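Local coordinates for oxidoreductase, NAD-binding/iron-sulfur cluster-binding protein (Nitratireductor pacificus pht-3B, PDB 6ZXU) that catalyses the cobalamin-dependent reductive removal of halogen from organohalides, probably fed with electrons through two [4Fe-4S] clusters, at residues K111-F116 against K638-D643; E433-A438 against A446-R451. All coordinates share one frame; numbering follows the deposited sequence.

Contact 1: K111-F116 against K638-D643; sequences KASAYF and KRWWFD
Trp640, in the irregular segment before strand 645-647, lays its indole along the last turns of helix 103-116, meeting Ala112, Ser113 and Phe116: a loop-to-helix packing between parts of the chain far apart in sequence. Ala112 CB sits 3.6 Å from Trp640 CB and touches the indole carbons CG, CD2 and CE3 beyond it. One turn on, the six-membered ring reaches Phe116, where Trp640 CZ2 stands over the ring face, 3.7 Å from Phe116 CG. The two rings are oblique, with planes at 45° and centroids 5.4 Å apart. Ser113 OG comes within 3.4 Å of Trp640 CZ3, but its bond goes back to Asn109 O; Asn109 ND2 in turn holds Trp640 O, fixing the loop backbone to the helix. The first torsion of Trp640 (54°) sets CG between the backbone N and the carbonyl carbon, turning the indole onto the helix. The indole face turned from Ala112 carries Trp641, whose CE3 lies 3.6 Å above the plane, near the rim, while Trp640 NE1 is hydrogen-bonded to Thr434 OG1. Replacing Trp640 by an alanine would probably open a gap beside Ala112 and Phe116 and leave the Thr434 hydroxyl without its indole partner. Farther out, Arg639 NH2, nearly in its guanidinium plane, meets the syn lone pair of Asp643 OD2 at 2.9 Å.

Contact 2: E433-A438 against A446-R451; sequences ETMEGA and ASQSMR
Gln448 NE2 reaches from helix 445-469 to the start of the short helix 432-437, where it is hydrogen-bonded to Gln430 O and more weakly to Gly431 O, while its amide leans on Thr434 and Met435. The backbones stay well apart, with 8.1 Å between Thr434 CA and Gln448 CA, so this one long side chain spans most of the gap. Gln448 CG stands beside the backbone N (chi1 -71°) and the chain is extended beyond it, which carries the amide out to the other helix. There Thr434 CG2 packs 3.6 Å from Gln448 CD, the two side chains lying alongside and running opposite ways. Met435 curls round the amide: its CG lies 3.7 Å from Gln448 OE1, and a bend at chi3 (-70°) brings its CE to 3.7 Å from Gln448 NE2. The amide is thus held by carbonyls at its nitrogen and wedged among aliphatic groups, which should limit its rotation. Phe116 of helix 103-116 also touches Thr434, Gln448 and Arg451. At the far end of the short helix, Lys593 NZ binds Met435 O, and Ala438 N returns to the same carbonyl at 3.2 Å. Ser449, next to Gln448, touches cobalamin, and Gln430 is itself a cobalamin-binding residue, so Gln448 is a second-shell residue that ties the two together. The whole is a buried packing of two helices consecutive in the chain, bridged by a glutamine, at the back of the cobalamin pocket.

Overall arrangement
The two contacts lie side by side, centres about 9 Å apart, and contact 2 is nested within the long chain excursion that contact 1 closes. The bond from Trp640 NE1 to Thr434 OG1, 2.9 Å long, joins them directly, and Lys638 CB packs 3.4 Å from Glu433 O. On the other flank Phe116 O lies 2.9 Å from Arg451 NE, and Phe116 CZ is 3.6 Å from Ser447 O, so Phe116 belongs to both neighbourhoods. Going inward, contact 2 is nearer the cofactor: the Gln448 side chain is about 7 Å from cobalamin, that of Phe116 about 12 Å. Contact 1 therefore packs on the side of contact 2 farther from cobalamin, which is touched by Ser449 of helix 445-469.

Contact 1: K111-F116 against K638-D643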
loop_
_atom_site.group_PDB
_atom_site.type_symbol
_atom_site.label_atom_id
_atom_site.label_comp_id
_atom_site.label_asym_id
_atom_site.label_seq_id
_atom_site.Cartn_x
_atom_site.Cartn_y
_atom_site.Cartn_z
ATOM N N LYS A 111 2.709 -11.878 14.904
ATOM C CA LYS A 111 3.766 -10.858 14.865
ATOM C C LYS A 111 4.118 -10.429 13.451
ATOM O O LYS A 111 4.233 -9.283 13.183
ATOM C CB LYS A 111 5.039 -11.381 15.525
ATOM C CG LYS A 111 4.984 -11.436 17.024
ATOM C CD LYS A 111 6.319 -12.064 17.504
ATOM C CE LYS A 111 6.714 -11.439 18.795
ATOM N NZ LYS A 111 7.954 -12.158 19.227
ATOM N N ALA A 112 4.193 -11.384 12.539
ATOM C CA ALA A 112 4.420 -11.093 11.129
ATOM C C ALA A 112 3.263 -10.289 10.524
ATOM O O ALA A 112 3.484 -9.401 9.681
ATOM C CB ALA A 112 4.620 -12.381 10.347
ATOM N N SER A 113 2.075 -10.499 11.023
ATOM C CA SER A 113 0.900 -9.740 10.597
ATOM C C SER A 113 1.021 -8.321 11.017
ATOM O O SER A 113 0.653 -7.438 10.238
ATOM C CB SER A 113 -0.413 -10.351 11.136
ATOM O OG SER A 113 -0.620 -11.677 10.709
ATOM N N ALA A 114 1.451 -8.060 12.257
ATOM C CA ALA A 114 1.587 -6.722 12.728
ATOM C C ALA A 114 2.659 -5.926 11.978
ATOM O O ALA A 114 2.468 -4.763 11.656
ATOM C CB ALA A 114 1.838 -6.726 14.204
ATOM N N TYR A 115 3.787 -6.564 11.680
ATOM C CA TYR A 115 4.862 -5.947 10.953
ATOM C C TYR A 115 4.406 -5.672 9.504
ATOM O O TYR A 115 4.744 -4.638 8.958
ATOM C CB TYR A 115 6.140 -6.846 10.957
ATOM C CG TYR A 115 6.880 -6.804 12.281
ATOM C CD1 TYR A 115 7.290 -5.596 12.808
ATOM C CD2 TYR A 115 7.136 -7.934 13.004
ATOM C CE1 TYR A 115 7.976 -5.511 13.989
ATOM C CE2 TYR A 115 7.807 -7.854 14.202
ATOM C CZ TYR A 115 8.236 -6.671 14.690
ATOM O OH TYR A 115 8.950 -6.567 15.828
ATOM N N PHE A 116 3.643 -6.584 8.910
ATOM C CA PHE A 116 3.017 -6.397 7.598
ATOM C C PHE A 116 2.188 -5.092 7.555
ATOM O O PHE A 116 2.228 -4.335 6.564
ATOM C CB PHE A 116 2.209 -7.609 7.242
ATOM C CG PHE A 116 1.363 -7.467 6.000
ATOM C CD1 PHE A 116 1.977 -7.447 4.722
ATOM C CD2 PHE A 116 0.007 -7.421 6.060
ATOM C CE1 PHE A 116 1.234 -7.374 3.585
ATOM C CE2 PHE A 116 -0.776 -7.299 4.891
ATOM C CZ PHE A 116 -0.142 -7.290 3.666
ATOM N N LYS A 638 10.083 -16.440 3.822
ATOM C CA LYS A 638 9.187 -15.286 3.907
ATOM C C LYS A 638 7.687 -15.629 3.883
ATOM O O LYS A 638 6.842 -14.745 3.852
ATOM C CB LYS A 638 9.522 -14.325 2.804
ATOM C CG LYS A 638 10.984 -13.823 2.746
ATOM C CD LYS A 638 11.288 -12.965 3.939
ATOM C CE LYS A 638 12.607 -12.293 3.747
ATOM N NZ LYS A 638 12.798 -11.327 4.847
ATOM N N ARG A 639 7.327 -16.903 3.836
ATOM C CA ARG A 639 5.956 -17.312 3.805
ATOM C C ARG A 639 5.392 -17.362 5.206
ATOM O O ARG A 639 5.357 -18.415 5.844
ATOM C CB ARG A 639 5.811 -18.640 3.056
ATOM C CG ARG A 639 4.360 -19.030 2.785
ATOM C CD ARG A 639 4.313 -20.068 1.715
ATOM N NE ARG A 639 3.019 -20.703 1.582
ATOM C CZ ARG A 639 2.835 -21.754 0.766
ATOM N NH1 ARG A 639 3.849 -22.210 0.042
ATOM N NH2 ARG A 639 1.648 -22.328 0.623
ATOM N N TRP A 640 4.946 -16.222 5.715
ATOM C CA TRP A 640 4.586 -16.142 7.098
ATOM C C TRP A 640 3.096 -16.345 7.350
ATOM O O TRP A 640 2.698 -16.443 8.521
ATOM C CB TRP A 640 4.933 -14.741 7.638
ATOM C CG TRP A 640 4.346 -13.591 6.846
ATOM C CD1 TRP A 640 4.965 -12.932 5.781
ATOM C CD2 TRP A 640 3.071 -12.943 7.026
ATOM N NE1 TRP A 640 4.139 -11.935 5.280
ATOM C CE2 TRP A 640 2.982 -11.913 6.023
ATOM C CE3 TRP A 640 2.004 -13.157 7.877
ATOM C CZ2 TRP A 640 1.866 -11.123 5.894
ATOM C CZ3 TRP A 640 0.892 -12.416 7.730
ATOM C CH2 TRP A 640 0.824 -11.385 6.768
ATOM N N TRP A 641 2.263 -16.302 6.301
ATOM C CA TRP A 641 0.784 -16.305 6.464
ATOM C C TRP A 641 0.245 -17.734 6.424
ATOM O O TRP A 641 0.906 -18.673 5.938
ATOM C CB TRP A 641 0.107 -15.453 5.333
ATOM C CG TRP A 641 0.460 -15.932 3.935
ATOM C CD1 TRP A 641 -0.244 -16.832 3.162
ATOM C CD2 TRP A 641 1.600 -15.560 3.171
ATOM N NE1 TRP A 641 0.416 -17.054 1.994
ATOM C CE2 TRP A 641 1.541 -16.261 1.971
ATOM C CE3 TRP A 641 2.655 -14.671 3.388
ATOM C CZ2 TRP A 641 2.539 -16.162 1.029
ATOM C CZ3 TRP A 641 3.636 -14.572 2.470
ATOM C CH2 TRP A 641 3.583 -15.307 1.285
ATOM N N PHE A 642 -0.984 -17.883 6.926
ATOM C CA PHE A 642 -1.733 -19.149 6.863
ATOM C C PHE A 642 -2.508 -19.249 5.556
ATOM O O PHE A 642 -3.021 -18.250 5.062
ATOM C CB PHE A 642 -2.733 -19.241 8.028
ATOM C CG PHE A 642 -2.133 -19.241 9.412
ATOM C CD1 PHE A 642 -0.863 -19.690 9.655
ATOM C CD2 PHE A 642 -2.910 -18.798 10.478
ATOM C CE1 PHE A 642 -0.325 -19.679 10.901
ATOM C CE2 PHE A 642 -2.415 -18.804 11.751
ATOM C CZ PHE A 642 -1.123 -19.248 11.960
ATOM N N ASP A 643 -2.577 -20.438 5.000
ATOM C CA ASP A 643 -3.416 -20.712 3.855
ATOM C C ASP A 643 -4.869 -21.046 4.304
ATOM O O ASP A 643 -5.191 -22.180 4.604
ATOM C CB ASP A 643 -2.856 -21.888 3.064
ATOM C CG ASP A 643 -1.618 -21.532 2.329
ATOM O OD1 ASP A 643 -1.327 -20.321 2.113
ATOM O OD2 ASP A 643 -0.898 -22.428 1.980
#

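Contact 2: E433-A438 against A446-R451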
loop_
_atom_site.group_PDB
_atom_site.type_symbol
_atom_site.label_atom_id
_atom_site.label_comp_id
_atom_site.label_asym_id
_atom_site.label_seq_id
_atom_site.Cartn_x
_atom_site.Cartn_y
_atom_site.Cartn_z
ATOM N N GLU A 433 8.963 -7.912 1.020
ATOM C CA GLU A 433 9.380 -9.152 1.720
ATOM C C GLU A 433 8.225 -10.163 1.740
ATOM O O GLU A 433 8.476 -11.341 1.500
ATOM C CB GLU A 433 9.833 -8.870 3.133
ATOM C CG GLU A 433 11.285 -8.345 3.165
ATOM C CD GLU A 433 11.472 -6.840 2.769
ATOM O OE1 GLU A 433 12.679 -6.365 2.616
ATOM O OE2 GLU A 433 10.403 -6.138 2.581
ATOM N N THR A 434 7.000 -9.697 1.854
ATOM C CA THR A 434 5.876 -10.586 1.750
ATOM C C THR A 434 5.754 -11.159 0.324
ATOM O O THR A 434 5.569 -12.353 0.117
ATOM C CB THR A 434 4.579 -9.919 2.167
ATOM O OG1 THR A 434 4.618 -9.670 3.562
ATOM C CG2 THR A 434 3.373 -10.785 1.887
ATOM N N MET A 435 5.919 -10.314 -0.690
ATOM C CA MET A 435 5.806 -10.778 -2.036
ATOM C C MET A 435 6.881 -11.793 -2.387
ATOM O O MET A 435 6.657 -12.645 -3.272
ATOM C CB MET A 435 5.829 -9.562 -3.030
ATOM C CG MET A 435 5.000 -9.745 -4.260
ATOM S SD MET A 435 4.892 -8.139 -5.237
ATOM C CE MET A 435 3.860 -7.117 -4.161
ATOM N N GLU A 436 8.037 -11.723 -1.745
ATOM C CA GLU A 436 9.097 -12.687 -1.982
ATOM C C GLU A 436 8.686 -14.118 -1.622
ATOM O O GLU A 436 9.119 -15.029 -2.251
ATOM C CB GLU A 436 10.373 -12.304 -1.182
ATOM C CG GLU A 436 11.323 -11.385 -1.943
ATOM C CD GLU A 436 11.663 -11.871 -3.417
ATOM O OE1 GLU A 436 11.096 -11.321 -4.440
ATOM O OE2 GLU A 436 12.486 -12.840 -3.564
ATOM N N GLY A 437 7.919 -14.277 -0.550
ATOM C CA GLY A 437 7.455 -15.570 -0.107
ATOM C C GLY A 437 6.327 -16.149 -0.953
ATOM O O GLY A 437 6.048 -17.312 -0.874
ATOM N N ALA A 438 5.652 -15.295 -1.748
ATOM C CA ALA A 438 4.332 -15.538 -2.339
ATOM C C ALA A 438 4.491 -15.973 -3.765
ATOM O O ALA A 438 5.482 -15.722 -4.405
ATOM C CB ALA A 438 3.499 -14.281 -2.297
ATOM N N ALA A 446 -4.492 -10.733 -2.366
ATOM C CA ALA A 446 -5.446 -9.693 -2.158
ATOM C C ALA A 446 -5.225 -8.953 -0.844
ATOM O O ALA A 446 -5.552 -7.754 -0.753
ATOM C CB ALA A 446 -6.846 -10.219 -2.186
ATOM N N SER A 447 -4.674 -9.618 0.171
ATOM C CA SER A 447 -4.342 -8.909 1.414
ATOM C C SER A 447 -3.237 -7.911 1.208
ATOM O O SER A 447 -3.215 -6.855 1.874
ATOM C CB SER A 447 -3.967 -9.946 2.533
ATOM O OG SER A 447 -5.090 -10.637 3.026
ATOM N N GLN A 448 -2.301 -8.175 0.298
ATOM C CA GLN A 448 -1.297 -7.186 -0.062
ATOM C C GLN A 448 -1.911 -5.986 -0.740
ATOM O O GLN A 448 -1.584 -4.830 -0.425
ATOM C CB GLN A 448 -0.204 -7.791 -0.956
ATOM C CG GLN A 448 0.738 -8.767 -0.233
ATOM C CD GLN A 448 2.099 -8.931 -0.938
ATOM O OE1 GLN A 448 2.274 -9.847 -1.751
ATOM N NE2 GLN A 448 3.062 -8.006 -0.645
ATOM N N SER A 449 -2.829 -6.217 -1.632
ATOM C CA SER A 449 -3.584 -5.100 -2.289
ATOM C C SER A 449 -4.376 -4.285 -1.286
ATOM O O SER A 449 -4.328 -3.057 -1.284
ATOM C CB SER A 449 -4.554 -5.664 -3.345
ATOM O OG SER A 449 -3.844 -6.243 -4.393
ATOM N N MET A 450 -5.087 -4.964 -0.399
ATOM C CA MET A 450 -6.019 -4.278 0.519
ATOM C C MET A 450 -5.300 -3.494 1.582
ATOM O O MET A 450 -5.777 -2.431 1.978
ATOM C CB MET A 450 -6.987 -5.281 1.176
ATOM C CG MET A 450 -8.008 -5.919 0.250
ATOM S SD MET A 450 -9.142 -4.681 -0.477
ATOM C CE MET A 450 -9.085 -5.153 -2.261
ATOM N N ARG A 451 -4.203 -4.037 2.116
ATOM C CA ARG A 451 -3.402 -3.257 3.046
ATOM C C ARG A 451 -3.030 -1.899 2.441
ATOM O O ARG A 451 -3.199 -0.870 3.036
ATOM C CB ARG A 451 -2.138 -3.992 3.434
ATOM C CG ARG A 451 -1.139 -3.104 4.188
ATOM C CD ARG A 451 0.265 -3.601 4.244
ATOM N NE ARG A 451 1.217 -2.550 4.561
ATOM C CZ ARG A 451 1.758 -1.748 3.629
ATOM N NH1 ARG A 451 1.502 -1.949 2.323
ATOM N NH2 ARG A 451 2.587 -0.790 3.967
#